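Local atomic coordinates of N-terminal acetyltransferase-like protein (Chaetomium thermophilum, PDB entry 5NNP), a protein that probably serves as the helical-repeat auxiliary subunit of an N-terminal acetyltransferase complex of the NatA type, binding the chain that carries acetyl transfer. Residues K460-M465 with A479-M484; K660-I665 with F680-R685; A504-R509 with V564-S569. One frame throughout, in Å; residues are numbered along the deposited sequence.

Contact 1 (K460-M465 with A479-M484); sequences KALATM and ADLTDM
L481 packs against M465 and, more loosely, L462, and the pairing is purely apolar. The closest approach is between the M465 methyl CE and L481 CD2, at 3.7 Å. The same CE lies 3.8 Å from L481 CD1, so the methyl is seated against both branches of the leucine fork. Nearer the backbone, M465 CB comes within 4.1 Å of L481 CD1. The two side chains cross at roughly a right angle, and the methionine chain bends at both of its outer torsions (chi2 -79°, chi3 -68°), which swings CE across the end of the leucine. L462 adds its touch from one turn earlier, its CD1 lying 4.4 Å from L481 CD1. Even at the nearest pair, M465 and L481, the CA atoms are 8.8 Å apart, and this separation is spanned entirely by side chains.

Polar groups of both segments turn to other partners: D480 forms a salt bridge with R470 in the connection between the two helices, while T464 OG1 hydrogen-bonds Q452 OE1.

In the all-helical superhelix, 460-465 closes helix 458-465, and 479-484 covers the end of helix 476-483 with M484 just beyond it. Helix 442-454 packs on 460-465 through A449, Q452 and L453, and helix 487-499 supplies F489, which touches L462, M465 and L481 alike, and W488, which meets M465. D483 and M484 reach the chain of another protein, so this end of 479-484 faces a subunit interface.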
# COMPACT_ATOMS: atom_id res chain seq x y z
N LYS A 460 11.16 23.44 14.84
CA LYS A 460 10.24 23.16 15.93
C LYS A 460 9.47 21.87 15.68
O LYS A 460 9.39 21.01 16.56
CB LYS A 460 9.28 24.31 16.13
CG LYS A 460 8.46 24.28 17.42
CD LYS A 460 7.57 25.51 17.44
CE LYS A 460 7.27 26.05 18.82
NZ LYS A 460 6.75 27.43 18.63
N ALA A 461 8.90 21.73 14.48
CA ALA A 461 8.09 20.54 14.18
C ALA A 461 8.91 19.27 14.38
O ALA A 461 8.42 18.29 14.95
CB ALA A 461 7.55 20.60 12.76
N LEU A 462 10.17 19.30 13.94
CA LEU A 462 11.07 18.17 14.08
C LEU A 462 11.34 17.84 15.56
O LEU A 462 11.54 16.68 15.92
CB LEU A 462 12.38 18.45 13.35
CG LEU A 462 13.39 17.29 13.19
CD1 LEU A 462 12.74 16.06 12.60
CD2 LEU A 462 14.60 17.70 12.35
N ALA A 463 11.34 18.85 16.42
CA ALA A 463 11.62 18.60 17.83
C ALA A 463 10.38 18.02 18.52
O ALA A 463 10.49 17.28 19.50
CB ALA A 463 12.08 19.86 18.52
N THR A 464 9.21 18.37 18.01
CA THR A 464 7.97 17.77 18.49
C THR A 464 7.96 16.27 18.17
O THR A 464 7.64 15.43 19.02
CB THR A 464 6.75 18.45 17.83
OG1 THR A 464 6.80 19.86 18.05
CG2 THR A 464 5.44 17.88 18.37
N MET A 465 8.32 15.93 16.94
CA MET A 465 8.35 14.54 16.53
C MET A 465 9.41 13.79 17.34
O MET A 465 9.26 12.60 17.60
CB MET A 465 8.62 14.42 15.03
CG MET A 465 7.56 15.06 14.16
SD MET A 465 6.04 14.11 13.91
CE MET A 465 6.65 12.75 12.91
N ALA A 479 16.52 11.16 11.03
CA ALA A 479 17.09 9.89 10.59
C ALA A 479 16.13 8.75 10.89
O ALA A 479 15.92 7.85 10.07
CB ALA A 479 18.44 9.64 11.25
N ASP A 480 15.56 8.79 12.09
CA ASP A 480 14.67 7.73 12.50
C ASP A 480 13.43 7.76 11.60
O ASP A 480 12.99 6.73 11.10
CB ASP A 480 14.29 7.85 13.97
CG ASP A 480 13.57 6.62 14.48
OD1 ASP A 480 14.08 5.50 14.22
OD2 ASP A 480 12.49 6.76 15.11
N LEU A 481 12.90 8.96 11.35
CA LEU A 481 11.71 9.09 10.53
C LEU A 481 11.97 8.63 9.09
O LEU A 481 11.11 8.03 8.45
CB LEU A 481 11.20 10.53 10.56
CG LEU A 481 10.57 10.98 11.88
CD1 LEU A 481 10.35 12.49 11.88
CD2 LEU A 481 9.25 10.25 12.14
N THR A 482 13.17 8.91 8.59
CA THR A 482 13.57 8.46 7.26
C THR A 482 13.64 6.95 7.21
O THR A 482 13.06 6.32 6.34
CB THR A 482 14.94 9.03 6.88
OG1 THR A 482 14.88 10.47 6.87
CG2 THR A 482 15.35 8.53 5.51
N ASP A 483 14.38 6.38 8.16
CA ASP A 483 14.44 4.94 8.40
C ASP A 483 13.07 4.26 8.40
O ASP A 483 12.88 3.22 7.77
CB ASP A 483 15.12 4.69 9.74
CG ASP A 483 16.36 3.84 9.62
OD1 ASP A 483 16.20 2.60 9.53
OD2 ASP A 483 17.47 4.42 9.65
N MET A 484 12.12 4.83 9.13
CA MET A 484 10.78 4.26 9.26
C MET A 484 9.87 4.67 8.13
O MET A 484 8.64 4.51 8.25
CB MET A 484 10.15 4.67 10.58
CG MET A 484 10.79 4.05 11.79
SD MET A 484 10.96 2.29 11.53
CE MET A 484 12.74 2.20 11.38

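Contact 2 (K660-I665 with F680-R685); sequences KFLNYI and FEVYIR
The helical hairpin in which helix 654-668 is followed directly by helix 673-685, one of the successive helix-turn-helix pairs from which an alpha-solenoid is built, is joined here by L662 against V682 and Y683. The segment axes approach to 11.8 Å, and their N-to-C directions make an angle of 128°, a steeply crossed pair nearer to perpendicular than to antiparallel. At this spacing one leucine branch does nearly all the touching. L662 CD2 meets V682 CG1 tip to tip at 4.0 Å, both side chains reaching inward from their own helix. The leucine's CG stands opposite the backbone N (chi1 179°), which extends the fork toward the facing helix. The same CD2 lies 4.1 Å from Y683 CZ, approaching the phenol end of the ring obliquely.

Within 680-685, away from the L662 contact, R685 NH1 reaches back one turn to E681. It forms a salt bridge to E681 OE1 at 2.9 Å, nearly in the guanidinium plane and using the anti lone pair of the carboxylate, and also donates to E681 O. D572 takes R685 NE, and Q712 binds E681 OE2.

The hairpin interior is therefore held by apolar contact, whereas the charged groups E681 and R685 pair with each other along one helix and have further partners on helices 707-723 and 554-572. That pairing probably favours the ionised forms of both.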
# COMPACT_ATOMS: atom_id res chain seq x y z
N LYS A 660 12.84 11.57 -14.02
CA LYS A 660 12.53 10.33 -13.30
C LYS A 660 11.27 10.47 -12.43
O LYS A 660 10.51 9.51 -12.27
CB LYS A 660 13.73 9.88 -12.44
CG LYS A 660 14.04 10.70 -11.20
CD LYS A 660 15.01 9.96 -10.28
CE LYS A 660 15.19 10.67 -8.94
NZ LYS A 660 16.24 10.05 -8.07
N PHE A 661 11.03 11.67 -11.89
CA PHE A 661 9.79 11.94 -11.17
C PHE A 661 8.58 11.98 -12.11
O PHE A 661 7.54 11.37 -11.84
CB PHE A 661 9.87 13.26 -10.41
CG PHE A 661 10.93 13.30 -9.34
CD1 PHE A 661 12.22 13.72 -9.63
CD2 PHE A 661 10.62 12.96 -8.04
CE1 PHE A 661 13.19 13.78 -8.64
CE2 PHE A 661 11.58 13.01 -7.04
CZ PHE A 661 12.87 13.42 -7.34
N LEU A 662 8.74 12.71 -13.21
CA LEU A 662 7.66 12.95 -14.15
C LEU A 662 7.20 11.68 -14.89
O LEU A 662 6.01 11.44 -15.03
CB LEU A 662 8.09 14.01 -15.16
CG LEU A 662 7.06 14.33 -16.23
CD1 LEU A 662 5.82 14.94 -15.58
CD2 LEU A 662 7.65 15.25 -17.30
N ASN A 663 8.17 10.89 -15.36
CA ASN A 663 7.88 9.63 -16.04
C ASN A 663 6.91 8.72 -15.27
O ASN A 663 5.99 8.14 -15.85
CB ASN A 663 9.17 8.85 -16.30
CG ASN A 663 10.08 9.52 -17.31
OD1 ASN A 663 9.64 10.28 -18.18
ND2 ASN A 663 11.37 9.22 -17.21
N TYR A 664 7.13 8.59 -13.97
CA TYR A 664 6.22 7.80 -13.15
C TYR A 664 4.87 8.47 -13.03
O TYR A 664 3.84 7.80 -12.95
CB TYR A 664 6.79 7.57 -11.76
CG TYR A 664 7.88 6.54 -11.69
CD1 TYR A 664 7.89 5.46 -12.56
CD2 TYR A 664 8.90 6.64 -10.75
CE1 TYR A 664 8.88 4.51 -12.50
CE2 TYR A 664 9.89 5.70 -10.68
CZ TYR A 664 9.87 4.63 -11.56
OH TYR A 664 10.85 3.68 -11.49
N ILE A 665 4.88 9.80 -12.98
CA ILE A 665 3.65 10.55 -12.85
C ILE A 665 2.76 10.30 -14.04
O ILE A 665 1.61 9.92 -13.90
CB ILE A 665 3.91 12.06 -12.72
CG1 ILE A 665 4.73 12.35 -11.47
CG2 ILE A 665 2.59 12.82 -12.69
CD1 ILE A 665 4.85 13.83 -11.14
N PHE A 680 3.41 19.20 -19.52
CA PHE A 680 3.42 20.13 -20.63
C PHE A 680 4.49 21.21 -20.43
O PHE A 680 5.31 21.47 -21.32
CB PHE A 680 2.06 20.78 -20.81
CG PHE A 680 2.00 21.74 -21.96
CD1 PHE A 680 2.41 23.05 -21.79
CD2 PHE A 680 1.57 21.33 -23.20
CE1 PHE A 680 2.38 23.94 -22.85
CE2 PHE A 680 1.53 22.21 -24.26
CZ PHE A 680 1.94 23.52 -24.08
N GLU A 681 4.49 21.82 -19.25
CA GLU A 681 5.48 22.84 -18.90
C GLU A 681 6.93 22.35 -19.04
O GLU A 681 7.79 23.09 -19.51
CB GLU A 681 5.23 23.34 -17.48
CG GLU A 681 3.84 23.89 -17.26
CD GLU A 681 3.55 25.08 -18.13
OE1 GLU A 681 4.51 25.71 -18.61
OE2 GLU A 681 2.36 25.38 -18.33
N VAL A 682 7.19 21.10 -18.63
CA VAL A 682 8.52 20.50 -18.75
C VAL A 682 8.96 20.27 -20.20
O VAL A 682 10.10 20.57 -20.55
CB VAL A 682 8.61 19.15 -18.03
CG1 VAL A 682 9.88 18.40 -18.42
CG2 VAL A 682 8.52 19.34 -16.51
N TYR A 683 8.05 19.76 -21.03
CA TYR A 683 8.40 19.42 -22.42
C TYR A 683 8.55 20.61 -23.38
O TYR A 683 9.39 20.55 -24.28
CB TYR A 683 7.38 18.44 -22.99
CG TYR A 683 7.50 17.06 -22.41
CD1 TYR A 683 8.73 16.43 -22.31
CD2 TYR A 683 6.38 16.38 -21.95
CE1 TYR A 683 8.85 15.16 -21.78
CE2 TYR A 683 6.49 15.11 -21.42
CZ TYR A 683 7.72 14.51 -21.34
OH TYR A 683 7.83 13.25 -20.81
N ILE A 684 7.76 21.67 -23.22
CA ILE A 684 7.97 22.83 -24.10
C ILE A 684 9.35 23.42 -23.85
O ILE A 684 10.04 23.85 -24.78
CB ILE A 684 6.92 23.93 -23.91
CG1 ILE A 684 6.63 24.16 -22.44
CG2 ILE A 684 5.64 23.59 -24.65
CD1 ILE A 684 5.44 25.03 -22.20
N ARG A 685 9.76 23.42 -22.58
CA ARG A 685 11.07 23.94 -22.18
C ARG A 685 12.19 23.04 -22.70
O ARG A 685 13.27 23.51 -23.07
CB ARG A 685 11.14 24.07 -20.65
CG ARG A 685 10.26 25.19 -20.09
CD ARG A 685 10.26 25.18 -18.58
NE ARG A 685 9.51 26.28 -17.98
CZ ARG A 685 8.18 26.43 -18.06
NH1 ARG A 685 7.45 25.56 -18.75
NH2 ARG A 685 7.59 27.46 -17.46

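Contact 3 (A504-R509 with V564-S569); sequences ALALKR and VNLYLS
L507 turns its CG opposite its own carbonyl carbon (chi1 -74°), and L566 sets CG opposite its backbone N (chi1 -180°); with these choices the two leucine forks cross between helices 503-523 and 554-572. L566 CD2 is the meeting point, 3.7 Å from L507 CD2 and equally 3.7 Å from A506 CB. The small A506 methyl and the longer L507 fork thus receive the same branch, from two consecutive residues of one helix.

L507 CD2 also rests over one face of the Y567 ring. It lies 3.9 Å from the ring centroid and 21° off the ring normal, a CH-pi contact, displaced from the centre toward the phenol end, where Y567 CZ is 3.6 Å away. The second branch reaches the ring too, L507 CD1 standing 4.0 Å from Y567 CE1. The segments run roughly antiparallel, with their axes 10.8 Å apart and their nearest CA atoms, those of L507 and L566, separated by 7.8 Å.

The Y567 hydroxyl is not left to the apolar layer: OH is hydrogen-bonded to H511 NE2, one turn beyond L507 on the first helix. Helix 654-668 also lies against this ring through P654, D657 and A658. Dispersion and CH-pi contacts therefore hold the leucines and the ring face, while the one polar side-chain atom of the tyrosine finds its partner on the same facing helix, which probably helps to set where the hydroxyl end of the ring lies.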
# COMPACT_ATOMS: atom_id res chain seq x y z
N ALA A 504 17.47 23.35 -1.50
CA ALA A 504 18.32 22.20 -1.22
C ALA A 504 17.59 21.15 -0.38
O ALA A 504 17.52 19.99 -0.78
CB ALA A 504 19.60 22.63 -0.54
N LEU A 505 17.06 21.55 0.78
CA LEU A 505 16.42 20.58 1.67
C LEU A 505 15.07 20.15 1.13
O LEU A 505 14.61 19.04 1.39
CB LEU A 505 16.25 21.15 3.08
CG LEU A 505 17.49 21.47 3.89
CD1 LEU A 505 17.03 22.14 5.17
CD2 LEU A 505 18.33 20.23 4.18
N ALA A 506 14.42 21.03 0.39
CA ALA A 506 13.17 20.66 -0.25
C ALA A 506 13.40 19.50 -1.22
O ALA A 506 12.71 18.49 -1.15
CB ALA A 506 12.57 21.85 -0.97
N LEU A 507 14.39 19.64 -2.10
CA LEU A 507 14.67 18.58 -3.08
C LEU A 507 15.11 17.29 -2.38
O LEU A 507 14.70 16.18 -2.76
CB LEU A 507 15.74 19.03 -4.08
CG LEU A 507 15.37 20.03 -5.18
CD1 LEU A 507 16.60 20.45 -5.92
CD2 LEU A 507 14.36 19.46 -6.15
N LYS A 508 15.93 17.44 -1.34
CA LYS A 508 16.45 16.30 -0.60
C LYS A 508 15.29 15.46 -0.07
O LYS A 508 15.29 14.23 -0.19
CB LYS A 508 17.35 16.75 0.54
CG LYS A 508 17.99 15.62 1.32
CD LYS A 508 18.83 14.74 0.41
CE LYS A 508 19.66 13.74 1.20
NZ LYS A 508 20.66 13.04 0.34
N ARG A 509 14.28 16.13 0.49
CA ARG A 509 13.09 15.44 1.00
C ARG A 509 12.32 14.71 -0.09
O ARG A 509 12.01 13.53 0.05
CB ARG A 509 12.16 16.43 1.70
CG ARG A 509 12.81 17.15 2.86
CD ARG A 509 13.09 16.18 4.01
NE ARG A 509 13.71 16.89 5.12
CZ ARG A 509 15.02 17.03 5.29
NH1 ARG A 509 15.86 16.50 4.42
NH2 ARG A 509 15.49 17.70 6.33
N VAL A 564 8.77 18.14 -9.45
CA VAL A 564 8.70 18.59 -10.83
C VAL A 564 8.43 20.10 -10.89
O VAL A 564 9.07 20.82 -11.66
CB VAL A 564 7.62 17.81 -11.62
CG1 VAL A 564 7.27 18.52 -12.91
CG2 VAL A 564 8.11 16.38 -11.90
N ASN A 565 7.51 20.56 -10.06
CA ASN A 565 7.24 21.99 -9.93
C ASN A 565 8.45 22.81 -9.44
O ASN A 565 8.66 23.94 -9.88
CB ASN A 565 6.05 22.22 -9.00
CG ASN A 565 4.73 21.94 -9.67
OD1 ASN A 565 4.61 22.01 -10.90
ND2 ASN A 565 3.72 21.62 -8.87
N LEU A 566 9.24 22.24 -8.54
CA LEU A 566 10.40 22.93 -8.00
C LEU A 566 11.55 22.98 -9.01
O LEU A 566 12.30 23.96 -9.04
CB LEU A 566 10.86 22.28 -6.70
CG LEU A 566 12.07 22.88 -5.97
CD1 LEU A 566 11.92 24.39 -5.78
CD2 LEU A 566 12.31 22.17 -4.63
N TYR A 567 11.69 21.94 -9.83
CA TYR A 567 12.70 21.96 -10.90
C TYR A 567 12.32 22.96 -12.00
O TYR A 567 13.18 23.65 -12.54
CB TYR A 567 12.90 20.57 -11.51
CG TYR A 567 13.80 19.63 -10.71
CD1 TYR A 567 15.10 20.00 -10.38
CD2 TYR A 567 13.35 18.38 -10.29
CE1 TYR A 567 15.93 19.15 -9.66
CE2 TYR A 567 14.17 17.53 -9.57
CZ TYR A 567 15.46 17.92 -9.26
OH TYR A 567 16.28 17.08 -8.55
N LEU A 568 11.03 23.01 -12.32
CA LEU A 568 10.50 23.98 -13.26
C LEU A 568 10.80 25.41 -12.80
O LEU A 568 11.20 26.27 -13.60
CB LEU A 568 8.99 23.80 -13.40
CG LEU A 568 8.52 22.81 -14.46
CD1 LEU A 568 7.02 22.55 -14.32
CD2 LEU A 568 8.88 23.34 -15.84
N SER A 569 10.61 25.63 -11.51
CA SER A 569 10.91 26.92 -10.90
C SER A 569 12.40 27.22 -11.02
O SER A 569 12.79 28.31 -11.43
CB SER A 569 10.47 26.94 -9.44
OG SER A 569 11.18 27.92 -8.71

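Overall arrangement
Along the chain the contacts close in the order 1, 3, 2. Contacts 2 and 3 form one continuous packed region: their centres are 14 Å apart, and V564 and L568 of contact 3 pack on contact 2, V564 CG1 lying 3.9 Å from V682 CG2 and L568 CD2 3.6 Å from R685 CD. Contact 1 stands apart, its centre about 20 Å from that of contact 3 and about 31 Å from that of contact 2, with no direct touch. Helix 487-499 bridges the first gap, presenting F489 to contact 1 and Q498 to contact 3. All three belong to the helical scaffold, and none includes a residue known to be catalytic.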